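Local coordinates for protein cytosol aminopeptidase (Coxiella burnetii, PDB 3IJ3) that probably acts as a manganese-dependent metalloaminopeptidase of the M17 family, removing amino acids from the N termini of peptides, at residues 39-44 with 85-90; 171-176 with 277-282; 232-237 with 295-300. All coordinates share one frame; numbering follows the deposited sequence.

Contact 1 (39-44 with 85-90)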
# COMPACT_ATOMS: atom_id res chain seq x y z
N PRO A 39 56.18 -8.93 -8.09
CA PRO A 39 55.59 -9.45 -6.86
C PRO A 39 54.49 -8.57 -6.26
O PRO A 39 54.57 -7.34 -6.31
CB PRO A 39 56.77 -9.53 -5.90
CG PRO A 39 57.73 -8.45 -6.38
CD PRO A 39 57.58 -8.49 -7.90
N ILE A 40 53.45 -9.24 -5.74
CA ILE A 40 52.37 -8.61 -4.98
C ILE A 40 52.56 -9.15 -3.57
O ILE A 40 52.58 -10.37 -3.36
CB ILE A 40 50.99 -8.99 -5.51
CG1 ILE A 40 50.81 -8.47 -6.94
CG2 ILE A 40 49.93 -8.41 -4.61
CD1 ILE A 40 49.48 -8.94 -7.59
N GLN A 41 52.68 -8.25 -2.61
CA GLN A 41 52.94 -8.65 -1.23
C GLN A 41 51.91 -8.09 -0.26
O GLN A 41 51.71 -6.88 -0.22
CB GLN A 41 54.33 -8.14 -0.83
CG GLN A 41 54.75 -8.41 0.63
CD GLN A 41 56.14 -7.92 0.93
OE1 GLN A 41 56.85 -7.44 0.03
NE2 GLN A 41 56.54 -8.01 2.21
N PRO A 42 51.27 -8.96 0.54
CA PRO A 42 50.31 -8.43 1.51
C PRO A 42 51.03 -7.70 2.64
O PRO A 42 52.17 -8.03 3.00
CB PRO A 42 49.60 -9.69 2.03
CG PRO A 42 50.63 -10.75 1.93
CD PRO A 42 51.40 -10.42 0.66
N MET A 43 50.36 -6.71 3.21
CA MET A 43 50.95 -5.89 4.25
C MET A 43 49.90 -5.35 5.20
O MET A 43 48.80 -4.99 4.79
CB MET A 43 51.68 -4.70 3.57
CG MET A 43 52.44 -3.73 4.50
SD MET A 43 53.72 -4.54 5.47
CE MET A 43 54.87 -5.17 4.24
N MET A 44 50.23 -5.34 6.48
CA MET A 44 49.38 -4.75 7.50
C MET A 44 50.14 -3.56 8.07
O MET A 44 51.38 -3.54 8.02
CB MET A 44 48.99 -5.75 8.58
CG MET A 44 48.10 -6.86 8.07
SD MET A 44 47.38 -7.84 9.38
CE MET A 44 46.16 -6.70 10.05
N LEU A 85 57.52 -1.10 -12.94
CA LEU A 85 56.96 -1.51 -11.64
C LEU A 85 57.83 -2.59 -10.98
O LEU A 85 58.11 -3.64 -11.58
CB LEU A 85 55.51 -2.01 -11.85
CG LEU A 85 54.54 -2.23 -10.68
CD1 LEU A 85 54.31 -0.96 -9.90
CD2 LEU A 85 53.19 -2.75 -11.18
N GLN A 86 58.24 -2.33 -9.74
CA GLN A 86 59.09 -3.22 -8.97
C GLN A 86 58.26 -4.22 -8.13
O GLN A 86 58.58 -5.40 -8.05
CB GLN A 86 59.94 -2.37 -8.00
CG GLN A 86 60.83 -3.15 -7.04
CD GLN A 86 61.51 -2.26 -5.99
OE1 GLN A 86 61.55 -2.60 -4.83
NE2 GLN A 86 62.01 -1.11 -6.41
N ARG A 87 57.20 -3.71 -7.52
CA ARG A 87 56.39 -4.49 -6.56
C ARG A 87 55.13 -3.78 -6.23
O ARG A 87 55.05 -2.57 -6.35
CB ARG A 87 57.21 -4.63 -5.25
CG ARG A 87 56.48 -5.16 -3.98
CD ARG A 87 57.45 -5.23 -2.76
NE ARG A 87 58.64 -5.98 -3.12
CZ ARG A 87 58.77 -7.31 -3.04
NH1 ARG A 87 57.80 -8.08 -2.55
NH2 ARG A 87 59.91 -7.86 -3.44
N VAL A 88 54.12 -4.54 -5.81
CA VAL A 88 52.88 -3.94 -5.37
C VAL A 88 52.58 -4.41 -3.95
O VAL A 88 52.56 -5.61 -3.67
CB VAL A 88 51.69 -4.26 -6.30
CG1 VAL A 88 50.37 -3.69 -5.73
CG2 VAL A 88 51.94 -3.71 -7.71
N LEU A 89 52.41 -3.47 -3.03
CA LEU A 89 51.99 -3.83 -1.68
C LEU A 89 50.47 -3.78 -1.65
O LEU A 89 49.87 -2.87 -2.22
CB LEU A 89 52.53 -2.85 -0.62
CG LEU A 89 54.03 -2.66 -0.60
CD1 LEU A 89 54.41 -1.54 0.42
CD2 LEU A 89 54.68 -3.98 -0.26
N LEU A 90 49.85 -4.76 -1.02
CA LEU A 90 48.39 -4.81 -0.85
C LEU A 90 48.06 -4.78 0.65
O LEU A 90 48.47 -5.67 1.41
CB LEU A 90 47.80 -6.10 -1.46
CG LEU A 90 46.32 -6.39 -1.20
CD1 LEU A 90 45.40 -5.34 -1.89
CD2 LEU A 90 45.96 -7.85 -1.63
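V88 of strand 85-90 is held by two backbone bonds to strand 39-43, giving its N-H to P39 O (2.9 Å) and taking the N-H of Q41 on its own O (2.8 Å). The same pattern repeats two residues on, where L90 N binds Q41 O and L90 O receives M43 N; this last bond is the most bent of the four, at 139°. The ladder is that of a parallel sheet: I40 pairs with V88, Q41 with L89 and P42 with L90. Between the bonds, CA-H groups of I40 and P42 also lean on V88 O and L90 O.

The polar side-chain contact lies at R87. Its chain bends at chi3 (-53°), folding the guanidinium back over the neighbouring strand, where P39 CG sits 3.6 Å above the centre of one guanidinium face. Q41, fully extended, brings OE1 to 2.8 Å from R87 NH1, with the amide plane turned 83° from the guanidinium plane.

Apolar contact is lighter. I40 and V88 share the opposite face of the sheet, with I40 CG1 4.3 Å from V88 CB, and I40 CG2 makes a looser contact with L90 CB, at 4.4 Å.

At the start of the second strand, Q86 and R87 both face I78 in a classic beta bulge. In the mixed N-terminal sheet the pair lies between parallel strand 111-114 and antiparallel strand 75-79, the outermost within this chain. W51 of helix 48-52 packs on Q41, M43, R87 and L89, while F113 meets I40 and V88 on the other face.

Contact 2 (171-176 with 277-282)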
# COMPACT_ATOMS: atom_id res chain seq x y z
N TYR A 171 32.60 -19.54 -11.99
CA TYR A 171 32.25 -18.78 -13.19
C TYR A 171 30.98 -19.34 -13.86
O TYR A 171 30.13 -18.57 -14.35
CB TYR A 171 33.40 -18.77 -14.17
CG TYR A 171 34.44 -17.66 -13.96
CD1 TYR A 171 34.80 -17.22 -12.69
CD2 TYR A 171 35.10 -17.13 -15.04
CE1 TYR A 171 35.79 -16.22 -12.52
CE2 TYR A 171 36.07 -16.15 -14.89
CZ TYR A 171 36.41 -15.69 -13.63
OH TYR A 171 37.41 -14.72 -13.54
N LEU A 172 30.87 -20.67 -13.91
CA LEU A 172 29.69 -21.31 -14.48
C LEU A 172 28.44 -20.90 -13.70
O LEU A 172 27.42 -20.54 -14.28
CB LEU A 172 29.84 -22.83 -14.49
CG LEU A 172 28.62 -23.63 -14.93
CD1 LEU A 172 28.25 -23.28 -16.39
CD2 LEU A 172 28.94 -25.15 -14.78
N ILE A 173 28.51 -20.99 -12.36
CA ILE A 173 27.38 -20.62 -11.50
C ILE A 173 26.99 -19.17 -11.72
O ILE A 173 25.80 -18.85 -11.91
CB ILE A 173 27.72 -20.89 -10.01
CG1 ILE A 173 27.83 -22.39 -9.77
CG2 ILE A 173 26.66 -20.30 -9.07
CD1 ILE A 173 28.38 -22.78 -8.41
N ARG A 174 27.99 -18.28 -11.72
CA ARG A 174 27.75 -16.86 -11.95
C ARG A 174 27.12 -16.64 -13.31
O ARG A 174 26.16 -15.87 -13.42
CB ARG A 174 29.04 -16.06 -11.81
CG ARG A 174 29.53 -15.93 -10.38
CD ARG A 174 30.88 -15.25 -10.36
NE ARG A 174 31.34 -14.93 -9.01
CZ ARG A 174 32.45 -14.23 -8.75
NH1 ARG A 174 33.24 -13.84 -9.74
NH2 ARG A 174 32.79 -13.96 -7.49
N ASP A 175 27.64 -17.30 -14.34
CA ASP A 175 27.12 -17.16 -15.71
C ASP A 175 25.66 -17.60 -15.83
O ASP A 175 24.84 -16.89 -16.42
CB ASP A 175 27.97 -17.94 -16.75
CG ASP A 175 29.32 -17.29 -17.07
OD1 ASP A 175 29.57 -16.12 -16.73
OD2 ASP A 175 30.15 -17.98 -17.73
N LEU A 176 25.33 -18.77 -15.26
CA LEU A 176 23.97 -19.27 -15.35
C LEU A 176 22.99 -18.32 -14.65
O LEU A 176 21.92 -18.02 -15.17
CB LEU A 176 23.88 -20.68 -14.75
CG LEU A 176 24.62 -21.77 -15.54
CD1 LEU A 176 24.62 -23.12 -14.74
CD2 LEU A 176 24.02 -21.95 -16.94
N ALA A 277 19.64 -24.57 -8.66
CA ALA A 277 20.00 -25.50 -9.72
C ALA A 277 21.45 -25.26 -10.12
O ALA A 277 22.23 -26.21 -10.32
CB ALA A 277 19.07 -25.33 -10.94
N ALA A 278 21.82 -23.99 -10.27
CA ALA A 278 23.22 -23.67 -10.66
C ALA A 278 24.20 -24.19 -9.62
O ALA A 278 25.27 -24.75 -9.96
CB ALA A 278 23.39 -22.18 -10.90
N HIS A 279 23.86 -24.00 -8.34
CA HIS A 279 24.70 -24.50 -7.24
C HIS A 279 24.81 -26.01 -7.24
O HIS A 279 25.91 -26.56 -7.06
CB HIS A 279 24.16 -24.02 -5.88
CG HIS A 279 24.57 -22.63 -5.55
ND1 HIS A 279 24.12 -21.52 -6.24
CD2 HIS A 279 25.43 -22.17 -4.61
CE1 HIS A 279 24.68 -20.44 -5.73
NE2 HIS A 279 25.48 -20.81 -4.75
N ALA A 280 23.67 -26.69 -7.40
CA ALA A 280 23.68 -28.15 -7.42
C ALA A 280 24.52 -28.65 -8.61
O ALA A 280 25.32 -29.58 -8.47
CB ALA A 280 22.24 -28.70 -7.46
N LEU A 281 24.36 -28.01 -9.78
CA LEU A 281 25.17 -28.38 -10.95
C LEU A 281 26.66 -28.11 -10.69
O LEU A 281 27.52 -28.93 -11.03
CB LEU A 281 24.69 -27.61 -12.19
CG LEU A 281 25.51 -27.84 -13.46
CD1 LEU A 281 25.59 -29.35 -13.84
CD2 LEU A 281 24.97 -26.99 -14.62
N GLY A 282 26.97 -26.97 -10.07
CA GLY A 282 28.38 -26.63 -9.80
C GLY A 282 29.03 -27.61 -8.82
O GLY A 282 30.16 -28.07 -9.06
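L172 makes the first touch of helix 171-176 on helix 277-282, a light one: its CD2 comes 4.4 Å from L281 CD2, near the side where V196 of helix 186-200 meets both leucines.

I173 makes the largest part of the contact. With CG1 anti to its carbonyl carbon (chi1 -68°), its two branches part over the facing helix. CG1 lies 3.5 Å from A278 O, and CD1 continues along the helix to end over the bare backbone of G282, 4.1 Å from its CA. The other branch, CG2, comes obliquely to the imidazole of H279, 3.9 Å from CE1. That ring is fixed at both nitrogens, ND1 by G275 O one turn earlier in its own helix and NE2 by the backbone N of M468, so I173 packs against a group whose rotation is already set. L470 of helix 470-481 touches both I173 and H279.

One turn after L172, L176 closes the row. Its CD1 reaches A278 CB at 4.1 Å and L281 CD2 at 3.9 Å, its side chain crossing that of L281 at about a right angle. The small A278 lets the backbones come close, its CA being 5.2 Å from that of I173.

The segment axes approach to 9.1 Å and run nearly antiparallel, at 158°. This is close helix-to-helix packing around alanine and glycine, carried mainly by apolar side chains, within the alpha/beta catalytic domain of the M17 family. Beyond it, A277, A280 and L281 rest on strand 295-305, placing helix 275-289 between the sheet and helix 157-178.

Contact 3 (232-237 with 295-300). With SO4 (sulfate ion), chain G.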
# COMPACT_ATOMS: atom_id res chain seq x y z
N LEU A 232 12.25 -32.14 -15.85
CA LEU A 232 13.09 -32.60 -14.76
C LEU A 232 14.37 -33.13 -15.38
O LEU A 232 14.34 -33.95 -16.29
CB LEU A 232 12.41 -33.69 -13.94
CG LEU A 232 13.26 -34.34 -12.84
CD1 LEU A 232 13.64 -33.34 -11.73
CD2 LEU A 232 12.52 -35.53 -12.27
N ILE A 233 15.49 -32.60 -14.91
CA ILE A 233 16.82 -33.04 -15.34
C ILE A 233 17.34 -34.04 -14.29
O ILE A 233 17.35 -33.71 -13.11
CB ILE A 233 17.78 -31.83 -15.40
CG1 ILE A 233 17.24 -30.77 -16.35
CG2 ILE A 233 19.22 -32.27 -15.82
CD1 ILE A 233 17.80 -29.37 -16.07
N ASP A 234 17.84 -35.19 -14.74
CA ASP A 234 18.32 -36.28 -13.87
C ASP A 234 19.66 -36.79 -14.40
O ASP A 234 19.70 -37.46 -15.43
CB ASP A 234 17.26 -37.39 -13.86
CG ASP A 234 17.53 -38.53 -12.85
OD1 ASP A 234 18.56 -38.53 -12.16
OD2 ASP A 234 16.65 -39.45 -12.75
N LEU A 235 20.74 -36.39 -13.74
CA LEU A 235 22.10 -36.78 -14.12
C LEU A 235 22.67 -37.80 -13.15
O LEU A 235 22.45 -37.69 -11.93
CB LEU A 235 23.02 -35.55 -14.19
CG LEU A 235 24.55 -35.73 -14.38
CD1 LEU A 235 25.21 -34.47 -14.94
CD2 LEU A 235 25.24 -36.13 -13.05
N LYS A 236 23.40 -38.79 -13.68
CA LYS A 236 24.07 -39.79 -12.86
C LYS A 236 25.52 -39.98 -13.30
O LYS A 236 25.83 -39.94 -14.48
CB LYS A 236 23.35 -41.14 -12.85
CG LYS A 236 22.04 -41.09 -12.10
CD LYS A 236 21.34 -42.44 -12.01
CE LYS A 236 20.21 -42.36 -10.96
NZ LYS A 236 19.51 -43.66 -10.75
N TRP A 237 26.37 -40.23 -12.32
CA TRP A 237 27.80 -40.46 -12.55
C TRP A 237 28.40 -41.27 -11.43
O TRP A 237 27.97 -41.19 -10.30
CB TRP A 237 28.52 -39.10 -12.63
CG TRP A 237 30.02 -39.12 -12.66
CD1 TRP A 237 30.80 -39.04 -13.75
CD2 TRP A 237 30.91 -39.19 -11.53
NE1 TRP A 237 32.13 -39.07 -13.40
CE2 TRP A 237 32.23 -39.15 -12.04
CE3 TRP A 237 30.73 -39.26 -10.14
CZ2 TRP A 237 33.36 -39.19 -11.20
CZ3 TRP A 237 31.84 -39.32 -9.32
CH2 TRP A 237 33.15 -39.28 -9.85
N ARG A 295 28.56 -42.33 -5.80
CA ARG A 295 27.60 -42.52 -6.88
C ARG A 295 26.76 -41.25 -6.83
O ARG A 295 25.91 -41.08 -5.96
CB ARG A 295 26.77 -43.78 -6.66
CG ARG A 295 25.69 -44.03 -7.69
CD ARG A 295 26.20 -44.06 -9.14
NE ARG A 295 25.11 -44.40 -10.06
CZ ARG A 295 25.22 -44.56 -11.38
NH1 ARG A 295 26.39 -44.39 -12.01
NH2 ARG A 295 24.13 -44.90 -12.09
N LEU A 296 27.04 -40.34 -7.77
CA LEU A 296 26.41 -39.04 -7.83
C LEU A 296 25.13 -39.04 -8.65
O LEU A 296 25.06 -39.64 -9.73
CB LEU A 296 27.37 -38.04 -8.46
CG LEU A 296 26.85 -36.62 -8.76
CD1 LEU A 296 26.55 -35.89 -7.44
CD2 LEU A 296 27.90 -35.87 -9.59
N ARG A 297 24.12 -38.36 -8.12
CA ARG A 297 22.91 -38.13 -8.87
C ARG A 297 22.57 -36.66 -8.65
O ARG A 297 22.74 -36.13 -7.54
CB ARG A 297 21.76 -39.02 -8.39
CG ARG A 297 20.49 -38.80 -9.14
CD ARG A 297 19.38 -39.69 -8.61
NE ARG A 297 18.27 -39.81 -9.56
CZ ARG A 297 17.15 -40.48 -9.31
NH1 ARG A 297 16.94 -41.04 -8.11
NH2 ARG A 297 16.21 -40.58 -10.24
N LEU A 298 22.16 -35.98 -9.72
CA LEU A 298 21.74 -34.58 -9.69
C LEU A 298 20.35 -34.47 -10.27
O LEU A 298 20.11 -34.89 -11.42
CB LEU A 298 22.73 -33.72 -10.49
CG LEU A 298 22.30 -32.28 -10.83
CD1 LEU A 298 22.29 -31.39 -9.56
CD2 LEU A 298 23.25 -31.69 -11.85
N LEU A 299 19.41 -33.93 -9.48
CA LEU A 299 18.03 -33.74 -9.88
C LEU A 299 17.69 -32.27 -9.85
O LEU A 299 17.83 -31.61 -8.81
CB LEU A 299 17.10 -34.51 -8.92
CG LEU A 299 17.12 -36.03 -9.06
CD1 LEU A 299 16.58 -36.71 -7.79
CD2 LEU A 299 16.28 -36.42 -10.30
N ILE A 300 17.26 -31.74 -11.00
CA ILE A 300 16.86 -30.34 -11.12
C ILE A 300 15.49 -30.19 -11.79
O ILE A 300 15.33 -30.48 -12.99
CB ILE A 300 17.89 -29.52 -11.96
CG1 ILE A 300 19.23 -29.45 -11.24
CG2 ILE A 300 17.35 -28.13 -12.28
CD1 ILE A 300 20.39 -28.91 -12.15
S SO4 G . 20.81 -46.55 -11.94
O1 SO4 G . 21.05 -45.95 -13.25
O2 SO4 G . 21.61 -47.76 -11.81
O3 SO4 G . 21.21 -45.61 -10.90
O4 SO4 G . 19.40 -46.88 -11.79
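An antiparallel pair within the large mixed sheet of the catalytic domain joins strand 232-237 to strand 295-300, and D234 and R297 form a salt bridge across one of its faces. I233 with I300, L235 with L298 and W237 with L296 are the hydrogen-bonded pairs, each held by two backbone bonds; D234 with L299 and K236 with R297 are the non-hydrogen-bonded pairs between them.

R297, extended from CG to NE, grips D234 side-on: NE binds OD1 at 2.9 Å and NH2 binds OD2 at 2.8 Å. Both bonds are almost straight, in the guanidinium plane and on the syn sides of the carboxylate, but out of the carboxylate plane, since the two planes are 29° apart. L299 CD2 presses on D234 CG at 3.5 Å, alongside the carboxylate. K236 runs beside R297 and lays its end over one guanidinium face, CE 3.5 Å from R297 NE, while L299 CD1 covers the opposite face near its rim.

Farther along, K236 NZ (2.6 Å) and R295 NH2 (3.2 Å) both hold O3 of a sulfate ion, which K203 also binds. R295 NH1 is bonded to G238 O.

The other face is apolar. I233 and I300 lie side by side, and L296 CB meets W237 at the ring edge, 3.9 Å from CE3. Helices 186-200 and 275-289 cover this side.

On the polar face E345 and E349 also bind R297, and E349 binds K236; these glutamates, with D234, probably offset the positive charge and so let K236 and R297 lie side by side. The sulfate, probably from the crystallisation liquor, suggests that the cluster of K203, K236 and R295 attracts anions.

From the N terminus, contact 1 closes first, bringing strand 85-90 back beside 39-44 after a 40-residue excursion, within the N-terminal domain. It is complete before the others open and stands apart, its centre about 33 Å from that of contact 2 and about 45 Å from that of contact 3. The latter two cross: 171-176 waits for 277-282, while 232-237, lying between them in the chain, waits for 295-300. They also touch directly, since helix 275-289 is followed, after a short connection, by strand 295-305, and the two pack on each other. Together they tie helix 157-178, through helix 275-289, to the sheet of the catalytic domain.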